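Local coordinates for histidine kinase (Pseudomonas aeruginosa, PDB 7C1I), which probably relays phosphoryl groups from the receiver domain of a sensor histidine kinase to a downstream response regulator, as a histidine-containing phosphotransfer (HPt) protein, at residues 19-22 with 23-27; 26-29 with 30-34; 103-106 with 107-111. All blocks are in the same frame, centred on the assembly; numbering follows the deposited sequence. Where two conformers were deposited one is given.

Contact 1. Residues 19-22 with 23-27; sequences EDEY and PVLLD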
ATOM      1  N   GLU A  19      -1.368 -27.092 -24.358  1.00 26.16           N
ATOM      2  CA  GLU A  19      -0.498 -28.180 -23.835  1.00 31.86           C
ATOM      3  C   GLU A  19       0.834 -27.637 -23.306  1.00 33.95           C
ATOM      4  O   GLU A  19       0.908 -26.891 -22.311  1.00 29.56           O
ATOM      5  CB  GLU A  19      -0.265 -29.129 -25.012  1.00 36.65           C
ATOM      6  CG  GLU A  19      -1.554 -29.818 -25.422  1.00 40.09           C
ATOM      7  CD  GLU A  19      -1.315 -30.968 -26.384  1.00 53.24           C
ATOM      8  OE1 GLU A  19      -0.140 -31.336 -26.585  1.00 52.06           O
ATOM      9  OE2 GLU A  19      -2.317 -31.437 -26.959  1.00 51.42           O
ATOM     10  N   ASP A  20       1.949 -27.964 -23.968  0.54 31.34           N
ATOM     11  CA  ASP A  20       3.308 -27.663 -23.440  0.54 33.06           C
ATOM     12  C   ASP A  20       3.552 -26.156 -23.301  0.54 29.88           C
ATOM     13  O   ASP A  20       4.514 -25.767 -22.609  0.54 31.11           O
ATOM     14  CB  ASP A  20       4.289 -28.366 -24.382  0.54 43.38           C
ATOM     15  CG  ASP A  20       3.964 -28.207 -25.856  0.54 43.86           C
ATOM     16  OD1 ASP A  20       2.933 -28.718 -26.338  0.54 43.27           O
ATOM     17  OD2 ASP A  20       4.711 -27.502 -26.566  0.54 42.02           O
ATOM     18  N   GLU A  21       2.831 -25.321 -24.056  1.00 27.58           N
ATOM     19  CA  GLU A  21       3.069 -23.853 -24.094  1.00 26.88           C
ATOM     20  C   GLU A  21       2.340 -23.219 -22.903  1.00 25.12           C
ATOM     21  O   GLU A  21       2.681 -22.058 -22.598  1.00 26.96           O
ATOM     22  CB  GLU A  21       2.526 -23.267 -25.399  1.00 27.48           C
ATOM     23  CG  GLU A  21       3.070 -21.880 -25.685  1.00 38.37           C
ATOM     24  CD  GLU A  21       2.578 -21.258 -26.981  1.00 55.83           C
ATOM     25  OE1 GLU A  21       2.396 -22.086 -27.898  1.00 37.25           O
ATOM     26  OE2 GLU A  21       2.323 -20.037 -27.029  1.00 40.25           O
ATOM     27  N   TYR A  22       1.443 -23.996 -22.288  1.00 20.17           N
ATOM     28  CA  TYR A  22       0.691 -23.458 -21.123  1.00 19.19           C
ATOM     29  C   TYR A  22       1.593 -22.870 -20.041  1.00 23.63           C
ATOM     30  O   TYR A  22       1.399 -21.714 -19.670  1.00 18.72           O
ATOM     31  CB  TYR A  22      -0.351 -24.414 -20.538  1.00 20.95           C
ATOM     32  CG  TYR A  22      -1.162 -23.872 -19.387  1.00 20.48           C
ATOM     33  CD1 TYR A  22      -2.145 -22.941 -19.674  1.00 21.60           C
ATOM     34  CD2 TYR A  22      -1.058 -24.368 -18.097  1.00 21.68           C
ATOM     35  CE1 TYR A  22      -3.042 -22.522 -18.705  1.00 22.73           C
ATOM     36  CE2 TYR A  22      -1.893 -23.878 -17.107  1.00 21.93           C
ATOM     37  CZ  TYR A  22      -2.841 -22.913 -17.393  1.00 26.12           C
ATOM     38  OH  TYR A  22      -3.725 -22.410 -16.483  1.00 26.30           O
ATOM     39  N   PRO A  23       2.656 -23.532 -19.533  1.00 22.66           N
ATOM     40  CA  PRO A  23       3.489 -22.892 -18.515  1.00 19.59           C
ATOM     41  C   PRO A  23       4.167 -21.607 -19.014  1.00 24.64           C
ATOM     42  O   PRO A  23       4.431 -20.699 -18.244  1.00 20.91           O
ATOM     43  CB  PRO A  23       4.509 -23.950 -18.072  1.00 22.52           C
ATOM     44  CG  PRO A  23       4.395 -25.007 -19.141  1.00 23.31           C
ATOM     45  CD  PRO A  23       2.982 -24.961 -19.685  1.00 20.29           C
ATOM     46  N   VAL A  24       4.530 -21.537 -20.299  1.00 17.80           N
ATOM     47  CA  VAL A  24       5.215 -20.346 -20.884  1.00 17.85           C
ATOM     48  C   VAL A  24       4.261 -19.149 -20.800  1.00 19.58           C
ATOM     49  O   VAL A  24       4.699 -18.028 -20.478  1.00 23.05           O
ATOM     50  CB  VAL A  24       5.617 -20.670 -22.337  1.00 24.13           C
ATOM     51  CG1 VAL A  24       6.245 -19.452 -22.997  1.00 28.27           C
ATOM     52  CG2 VAL A  24       6.558 -21.865 -22.333  1.00 28.71           C
ATOM     53  N   LEU A  25       2.973 -19.410 -21.043  1.00 18.07           N
ATOM     54  CA  LEU A  25       1.897 -18.382 -21.026  1.00 18.60           C
ATOM     55  C   LEU A  25       1.726 -17.898 -19.580  1.00 21.48           C
ATOM     56  O   LEU A  25       1.539 -16.677 -19.402  1.00 21.83           O
ATOM     57  CB  LEU A  25       0.555 -18.922 -21.529  1.00 19.14           C
ATOM     58  CG  LEU A  25       0.600 -19.292 -23.012  1.00 26.27           C
ATOM     59  CD1 LEU A  25      -0.790 -19.792 -23.377  1.00 26.72           C
ATOM     60  CD2 LEU A  25       0.929 -18.066 -23.848  1.00 30.26           C
ATOM     61  N   LEU A  26       1.749 -18.807 -18.601  1.00 19.24           N
ATOM     62  CA  LEU A  26       1.705 -18.302 -17.201  1.00 16.69           C
ATOM     63  C   LEU A  26       2.845 -17.301 -16.983  1.00 21.09           C
ATOM     64  O   LEU A  26       2.638 -16.238 -16.359  1.00 18.57           O
ATOM     65  CB  LEU A  26       1.858 -19.494 -16.250  1.00 17.13           C
ATOM     66  CG  LEU A  26       0.679 -20.463 -16.326  1.00 17.94           C
ATOM     67  CD1 LEU A  26       0.951 -21.672 -15.444  1.00 22.30           C
ATOM     68  CD2 LEU A  26      -0.735 -20.001 -16.016  1.00 19.21           C
ATOM     69  N   ASP A  27       4.091 -17.637 -17.328  1.00 16.48           N
ATOM     70  CA  ASP A  27       5.334 -16.847 -17.115  1.00 17.12           C
ATOM     71  C   ASP A  27       5.133 -15.519 -17.856  1.00 17.50           C
ATOM     72  O   ASP A  27       5.558 -14.480 -17.317  1.00 19.13           O
ATOM     73  CB  ASP A  27       6.601 -17.572 -17.572  1.00 22.41           C
ATOM     74  CG  ASP A  27       6.954 -18.698 -16.615  1.00 27.36           C
ATOM     75  OD1 ASP A  27       6.517 -18.636 -15.450  1.00 27.83           O
ATOM     76  OD2 ASP A  27       7.748 -19.529 -17.096  1.00 25.97           O
TER
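Tyr22 O is approached by two backbone N-H groups: Leu26 N donates to it at 3.1 Å in a nearly straight bond (162°), and Leu25 N adds a weak, strongly bent one. The main bond of Leu25 N goes to Glu21 O at 3.1 Å, so two successive carbonyls carry the first turn of helix 22-45. Pro23 lies within that turn, where its missing N-H costs no helical bond; its CD rests 3.4 Å from Asp20 O. Just before it, the turn that leads out of helix 8-18 passes through Glu19, whose phi is positive, and Tyr22 N bonds back to Glu19 O. The Tyr22 ring leaves the backbone with CG trans to N (chi1 -178°) and meets Leu26, whose CG lies over one ring face. The Leu26 methyls reach the phenol end, CD2 at 3.8 Å from Tyr22 CZ and CD1 at 4.0 Å from Tyr22 CE2. On the exposed flank Glu21 OE2 merely passes Leu25 CD2 at 4.0 Å. The chemistry is thus divided: backbone bonds start the helix, while apolar contact with Leu26, shared with Leu11 and Gln15 of helix 8-18, packs the tyrosine ring against the helix start.

Contact 2. Residues 26-29 with 30-34; sequences LDTF and VLDSE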
ATOM      1  N   LEU A  26       1.749 -18.807 -18.601  1.00 19.24           N
ATOM      2  CA  LEU A  26       1.705 -18.302 -17.201  1.00 16.69           C
ATOM      3  C   LEU A  26       2.845 -17.301 -16.983  1.00 21.09           C
ATOM      4  O   LEU A  26       2.638 -16.238 -16.359  1.00 18.57           O
ATOM      5  CB  LEU A  26       1.858 -19.494 -16.250  1.00 17.13           C
ATOM      6  CG  LEU A  26       0.679 -20.463 -16.326  1.00 17.94           C
ATOM      7  CD1 LEU A  26       0.951 -21.672 -15.444  1.00 22.30           C
ATOM      8  CD2 LEU A  26      -0.735 -20.001 -16.016  1.00 19.21           C
ATOM      9  N   ASP A  27       4.091 -17.637 -17.328  1.00 16.48           N
ATOM     10  CA  ASP A  27       5.334 -16.847 -17.115  1.00 17.12           C
ATOM     11  C   ASP A  27       5.133 -15.519 -17.856  1.00 17.50           C
ATOM     12  O   ASP A  27       5.558 -14.480 -17.317  1.00 19.13           O
ATOM     13  CB  ASP A  27       6.601 -17.572 -17.572  1.00 22.41           C
ATOM     14  CG  ASP A  27       6.954 -18.698 -16.615  1.00 27.36           C
ATOM     15  OD1 ASP A  27       6.517 -18.636 -15.450  1.00 27.83           O
ATOM     16  OD2 ASP A  27       7.748 -19.529 -17.096  1.00 25.97           O
ATOM     17  N   THR A  28       4.655 -15.656 -19.097  0.52 16.78           N
ATOM     18  CA  THR A  28       4.629 -14.466 -19.990  0.52 18.33           C
ATOM     19  C   THR A  28       3.652 -13.452 -19.385  0.52 16.58           C
ATOM     20  O   THR A  28       4.092 -12.284 -19.437  0.52 15.59           O
ATOM     21  CB  THR A  28       4.225 -14.773 -21.437  0.52 19.32           C
ATOM     22  OG1 THR A  28       5.256 -15.653 -21.886  0.52 18.39           O
ATOM     23  CG2 THR A  28       4.198 -13.550 -22.328  0.52 17.00           C
ATOM     24  N   PHE A  29       2.513 -13.981 -18.926  1.00 16.17           N
ATOM     25  CA  PHE A  29       1.406 -13.144 -18.392  1.00 16.67           C
ATOM     26  C   PHE A  29       1.972 -12.342 -17.215  1.00 18.90           C
ATOM     27  O   PHE A  29       1.718 -11.133 -17.056  1.00 16.04           O
ATOM     28  CB  PHE A  29       0.176 -13.932 -17.938  1.00 16.60           C
ATOM     29  CG  PHE A  29      -0.830 -13.009 -17.295  1.00 14.92           C
ATOM     30  CD1 PHE A  29      -1.529 -12.119 -18.094  1.00 16.69           C
ATOM     31  CD2 PHE A  29      -1.036 -13.025 -15.927  1.00 16.97           C
ATOM     32  CE1 PHE A  29      -2.576 -11.370 -17.582  1.00 20.01           C
ATOM     33  CE2 PHE A  29      -1.931 -12.118 -15.381  1.00 17.25           C
ATOM     34  CZ  PHE A  29      -2.708 -11.344 -16.213  1.00 18.58           C
ATOM     35  N   VAL A  30       2.790 -12.992 -16.384  1.00 14.37           N
ATOM     36  CA  VAL A  30       3.382 -12.287 -15.208  1.00 15.48           C
ATOM     37  C   VAL A  30       4.226 -11.125 -15.745  1.00 16.73           C
ATOM     38  O   VAL A  30       4.154  -9.969 -15.280  1.00 17.15           O
ATOM     39  CB  VAL A  30       4.132 -13.227 -14.244  1.00 15.41           C
ATOM     40  CG1 VAL A  30       4.973 -12.498 -13.206  1.00 18.55           C
ATOM     41  CG2 VAL A  30       3.103 -14.169 -13.639  1.00 18.24           C
ATOM     42  N   LEU A  31       5.183 -11.377 -16.644  1.00 15.58           N
ATOM     43  CA  LEU A  31       6.118 -10.323 -17.119  1.00 18.11           C
ATOM     44  C   LEU A  31       5.308  -9.258 -17.868  1.00 18.46           C
ATOM     45  O   LEU A  31       5.622  -8.073 -17.637  1.00 19.10           O
ATOM     46  CB  LEU A  31       7.165 -10.990 -18.017  1.00 21.30           C
ATOM     47  CG  LEU A  31       8.113 -11.860 -17.193  1.00 22.31           C
ATOM     48  CD1 LEU A  31       9.065 -12.607 -18.114  1.00 30.47           C
ATOM     49  CD2 LEU A  31       8.909 -11.149 -16.110  1.00 25.86           C
ATOM     50  N   ASP A  32       4.361  -9.631 -18.734  1.00 16.76           N
ATOM     51  CA  ASP A  32       3.586  -8.643 -19.532  1.00 19.59           C
ATOM     52  C   ASP A  32       2.887  -7.727 -18.521  1.00 20.99           C
ATOM     53  O   ASP A  32       2.849  -6.494 -18.709  1.00 18.28           O
ATOM     54  CB  ASP A  32       2.603  -9.344 -20.473  1.00 21.88           C
ATOM     55  CG  ASP A  32       3.263  -9.962 -21.694  1.00 23.36           C
ATOM     56  OD1 ASP A  32       4.480  -9.771 -21.890  1.00 26.14           O
ATOM     57  OD2 ASP A  32       2.438 -10.643 -22.333  1.00 27.78           O
ATOM     58  N   SER A  33       2.187  -8.337 -17.560  1.00 18.32           N
ATOM     59  CA  SER A  33       1.350  -7.591 -16.583  1.00 16.31           C
ATOM     60  C   SER A  33       2.256  -6.651 -15.781  1.00 20.56           C
ATOM     61  O   SER A  33       1.804  -5.537 -15.456  1.00 15.51           O
ATOM     62  CB  SER A  33       0.535  -8.556 -15.760  1.00 16.66           C
ATOM     63  OG  SER A  33      -0.397  -9.324 -16.508  1.00 16.05           O
ATOM     64  N   GLU A  34       3.402  -7.095 -15.256  1.00 16.53           N
ATOM     65  CA  GLU A  34       4.341  -6.248 -14.473  1.00 17.76           C
ATOM     66  C   GLU A  34       4.697  -5.062 -15.377  1.00 16.88           C
ATOM     67  O   GLU A  34       4.799  -3.969 -14.790  1.00 15.78           O
ATOM     68  CB  GLU A  34       5.517  -7.096 -13.984  1.00 18.17           C
ATOM     69  CG  GLU A  34       5.031  -8.014 -12.877  1.00 19.68           C
ATOM     70  CD  GLU A  34       6.146  -8.908 -12.364  1.00 21.99           C
ATOM     71  OE1 GLU A  34       7.096  -9.158 -13.133  1.00 21.57           O
ATOM     72  OE2 GLU A  34       5.900  -9.460 -11.270  1.00 19.77           O
TER
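The Ser33 hydroxyl lies over one face of the Phe29 ring, one turn on: OG sits 3.0 Å above the ring plane, displaced toward the rim, with Phe29 CZ the nearest ring atom at 3.1 Å. The hydroxyl is turned back along the helix, OG lying beside its own backbone N (chi1 -63°), and from there it donates to Phe29 O at 2.8 Å. Ser33 N bonds to the same oxygen at 2.9 Å, from the other face of the carbonyl plane. Phe29 O therefore takes two donors from one residue, which satisfies the buried hydroxyl and fixes its rotation over the ring. Thr28 and Asp32, on another side of the helix, run alongside each other in the same direction. In the conformer given, Thr28 CG2 faces the carboxylate, 3.4 Å from Asp32 OD2, a van der Waals approach, while OG1 turns away to bond Val24 O. A backbone hydrogen bond joins Asp32 N to Thr28 O at 2.8 Å. Val30 tucks CG2 against Leu26 O at 3.4 Å. This is the N-terminal half of the first long helix of an HPt four-helix bundle: Phe29 packs on Val104 of helix 90-112 and Ser63 of helix 49-65, while Ser33 touches Phe101 and Phe59 of the same two helices.

Contact 3. Residues 103-106 with 107-111; sequences IVRI and LFKQE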
ATOM      1  N   ILE A 103      -2.480 -11.610  -6.483  1.00 11.64           N
ATOM      2  CA  ILE A 103      -3.155 -12.926  -6.271  1.00 11.99           C
ATOM      3  C   ILE A 103      -2.911 -13.780  -7.518  1.00 14.85           C
ATOM      4  O   ILE A 103      -2.579 -14.973  -7.388  1.00 14.60           O
ATOM      5  CB  ILE A 103      -4.652 -12.781  -5.942  1.00 13.01           C
ATOM      6  CG1 ILE A 103      -4.861 -11.948  -4.675  1.00 14.49           C
ATOM      7  CG2 ILE A 103      -5.324 -14.146  -5.944  1.00 16.63           C
ATOM      8  CD1 ILE A 103      -6.316 -11.653  -4.403  1.00 15.57           C
ATOM      9  N   VAL A 104      -3.280 -13.224  -8.676  1.00 13.43           N
ATOM     10  CA  VAL A 104      -3.092 -14.033  -9.920  1.00 14.28           C
ATOM     11  C   VAL A 104      -1.626 -14.467 -10.001  1.00 14.44           C
ATOM     12  O   VAL A 104      -1.329 -15.627 -10.357  1.00 15.03           O
ATOM     13  CB  VAL A 104      -3.454 -13.155 -11.134  1.00 13.84           C
ATOM     14  CG1 VAL A 104      -3.089 -13.946 -12.384  1.00 16.60           C
ATOM     15  CG2 VAL A 104      -4.945 -12.893 -10.996  1.00 16.22           C
ATOM     16  N   ARG A 105      -0.640 -13.616  -9.700  1.00 12.61           N
ATOM     17  CA  ARG A 105       0.819 -13.887  -9.779  1.00 13.11           C
ATOM     18  C   ARG A 105       1.081 -15.128  -8.916  1.00 14.74           C
ATOM     19  O   ARG A 105       1.781 -16.027  -9.422  1.00 15.01           O
ATOM     20  CB  ARG A 105       1.618 -12.641  -9.384  1.00 14.43           C
ATOM     21  CG  ARG A 105       3.088 -12.898  -9.682  1.00 15.16           C
ATOM     22  CD  ARG A 105       3.884 -11.685  -9.237  1.00 14.77           C
ATOM     23  NE  ARG A 105       5.281 -11.702  -9.637  1.00 15.61           N
ATOM     24  CZ  ARG A 105       6.266 -12.495  -9.227  1.00 16.90           C
ATOM     25  NH1 ARG A 105       6.007 -13.399  -8.300  1.00 16.03           N
ATOM     26  NH2 ARG A 105       7.464 -12.408  -9.776  1.00 19.41           N
ATOM     27  N   ILE A 106       0.730 -15.096  -7.627  1.00 14.97           N
ATOM     28  CA  ILE A 106       1.212 -16.222  -6.772  1.00 14.16           C
ATOM     29  C   ILE A 106       0.516 -17.498  -7.257  1.00 15.25           C
ATOM     30  O   ILE A 106       1.154 -18.568  -7.188  1.00 15.86           O
ATOM     31  CB  ILE A 106       1.004 -15.903  -5.277  1.00 13.18           C
ATOM     32  CG1 ILE A 106       1.547 -17.069  -4.445  1.00 17.17           C
ATOM     33  CG2 ILE A 106      -0.459 -15.818  -4.881  1.00 13.16           C
ATOM     34  CD1 ILE A 106       3.024 -17.351  -4.542  1.00 21.05           C
ATOM     35  N   LEU A 107      -0.750 -17.452  -7.686  1.00 13.24           N
ATOM     36  CA  LEU A 107      -1.448 -18.677  -8.160  1.00 13.15           C
ATOM     37  C   LEU A 107      -0.697 -19.137  -9.414  1.00 15.76           C
ATOM     38  O   LEU A 107      -0.550 -20.362  -9.599  1.00 15.93           O
ATOM     39  CB  LEU A 107      -2.926 -18.419  -8.462  1.00 14.33           C
ATOM     40  CG  LEU A 107      -3.744 -18.050  -7.224  1.00 17.97           C
ATOM     41  CD1 LEU A 107      -5.153 -17.641  -7.626  1.00 18.31           C
ATOM     42  CD2 LEU A 107      -3.746 -19.276  -6.323  1.00 21.92           C
ATOM     43  N   PHE A 108      -0.275 -18.234 -10.305  1.00 13.19           N
ATOM     44  CA  PHE A 108       0.442 -18.723 -11.511  1.00 14.21           C
ATOM     45  C   PHE A 108       1.837 -19.240 -11.144  1.00 17.21           C
ATOM     46  O   PHE A 108       2.282 -20.232 -11.758  1.00 17.82           O
ATOM     47  CB  PHE A 108       0.534 -17.610 -12.559  1.00 14.36           C
ATOM     48  CG  PHE A 108      -0.733 -17.400 -13.349  1.00 13.75           C
ATOM     49  CD1 PHE A 108      -1.970 -17.942 -13.040  1.00 13.84           C
ATOM     50  CD2 PHE A 108      -0.627 -16.516 -14.411  1.00 15.13           C
ATOM     51  CE1 PHE A 108      -3.121 -17.783 -13.796  1.00 16.48           C
ATOM     52  CE2 PHE A 108      -1.773 -16.348 -15.173  1.00 14.21           C
ATOM     53  CZ  PHE A 108      -2.983 -16.920 -14.861  1.00 13.77           C
ATOM     54  N   LYS A 109       2.551 -18.657 -10.176  1.00 16.75           N
ATOM     55  CA  LYS A 109       3.905 -19.150  -9.805  1.00 15.88           C
ATOM     56  C   LYS A 109       3.720 -20.529  -9.162  1.00 19.15           C
ATOM     57  O   LYS A 109       4.523 -21.437  -9.467  1.00 19.69           O
ATOM     58  CB  LYS A 109       4.491 -18.189  -8.766  1.00 19.06           C
ATOM     59  CG  LYS A 109       4.914 -16.862  -9.382  1.00 22.66           C
ATOM     60  CD  LYS A 109       6.237 -17.010 -10.102  1.00 23.00           C
ATOM     61  CE  LYS A 109       6.705 -15.810 -10.896  1.00 33.81           C
ATOM     62  NZ  LYS A 109       8.069 -16.108 -11.395  1.00 32.40           N
ATOM     63  N   GLN A 110       2.639 -20.729  -8.402  1.00 15.15           N
ATOM     64  CA  GLN A 110       2.379 -22.057  -7.783  1.00 16.87           C
ATOM     65  C   GLN A 110       2.214 -23.105  -8.890  1.00 20.77           C
ATOM     66  O   GLN A 110       2.807 -24.201  -8.826  1.00 20.27           O
ATOM     67  CB  GLN A 110       1.178 -21.944  -6.843  1.00 19.85           C
ATOM     68  CG  GLN A 110       0.845 -23.222  -6.089  1.00 21.57           C
ATOM     69  CD  GLN A 110      -0.335 -22.960  -5.186  1.00 25.33           C
ATOM     70  OE1 GLN A 110      -1.338 -22.375  -5.590  1.00 25.17           O
ATOM     71  NE2 GLN A 110      -0.311 -23.569  -4.012  1.00 22.18           N
ATOM     72  N   GLU A 111       1.303 -22.804  -9.821  1.00 17.22           N
ATOM     73  CA  GLU A 111       0.926 -23.775 -10.883  1.00 16.52           C
ATOM     74  C   GLU A 111       2.208 -24.001 -11.693  1.00 18.44           C
ATOM     75  O   GLU A 111       2.486 -25.139 -12.123  1.00 18.50           O
ATOM     76  CB  GLU A 111      -0.155 -23.164 -11.777  1.00 17.76           C
ATOM     77  CG  GLU A 111      -0.533 -24.133 -12.882  1.00 21.73           C
ATOM     78  CD  GLU A 111      -1.058 -25.483 -12.425  1.00 26.61           C
ATOM     79  OE1 GLU A 111      -1.580 -25.581 -11.297  1.00 26.40           O
ATOM     80  OE2 GLU A 111      -1.065 -26.389 -13.284  1.00 25.32           O
TER
HETATM   81  O   HOH W   1       9.745 -14.112  -9.195  1.00 38.44           O
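Leu107, Ile106 and Lys109 give up the most surface here, each to the turn beside it. Leu107 lies alongside Ile103, both pointing the same way, and its CD1 rests 3.9 Å from Ile103 CG2; its CG also presses on Ile103 O at 3.3 Å. Ile106 places CG2 in the cramped site between its backbone N and carbonyl carbon, hence only 3.3 Å from Leu107 N, and its carbonyl O receives Gln110 N at 2.9 Å. Lys109 bends at its second torsion (chi2 -78°), which brings its chain across the end of Arg105. Lys109 CE then lies over one face of the guanidinium, 3.6 Å from Arg105 NH1. The two like charges are bridged by a water that accepts from Arg105 NH2 in the guanidinium plane and, weakly, from Lys109 NZ; a salt bridge from Arg105 NE to Glu34 probably offsets part of the repulsion. On the inner side, Val104 CG1 stands over the centre of the Phe108 ring in a CH-pi contact, 3.8 Å from the centroid. Val104 and Phe108 face helix 22-45 through Phe29 and Leu26, Leu6 touches Leu107 and Phe108, and a second subunit packs on Ile106 and Lys109, accepting bonds from Arg105 NH1 at its Gln45 O and Gln110 NE2 at its Gly85 O.

In the fold
Contacts 1 and 2 are successive turns of helix 22-45, centres 11 Å apart, sharing Leu26 and Asp27. Contact 3, on helix 90-112, lies across from both, its centre about 13 Å from that of contact 1 and 11 Å from that of contact 2. Leu26 CD2 packs 3.7 Å from Phe108 CG, and Phe29 CD2 comes within 3.5 Å of Phe108 CE2, making Phe108 common ground for both. Beside this apolar seam, contacts 2 and 3 are joined by charge, with 2.8 Å between Glu34 OE2 and Arg105 NE. Contact 2 also borders helix 49-65, whose His-x-x-Lys-Gly sequence probably holds the phosphorylated histidine, as in other HPt proteins.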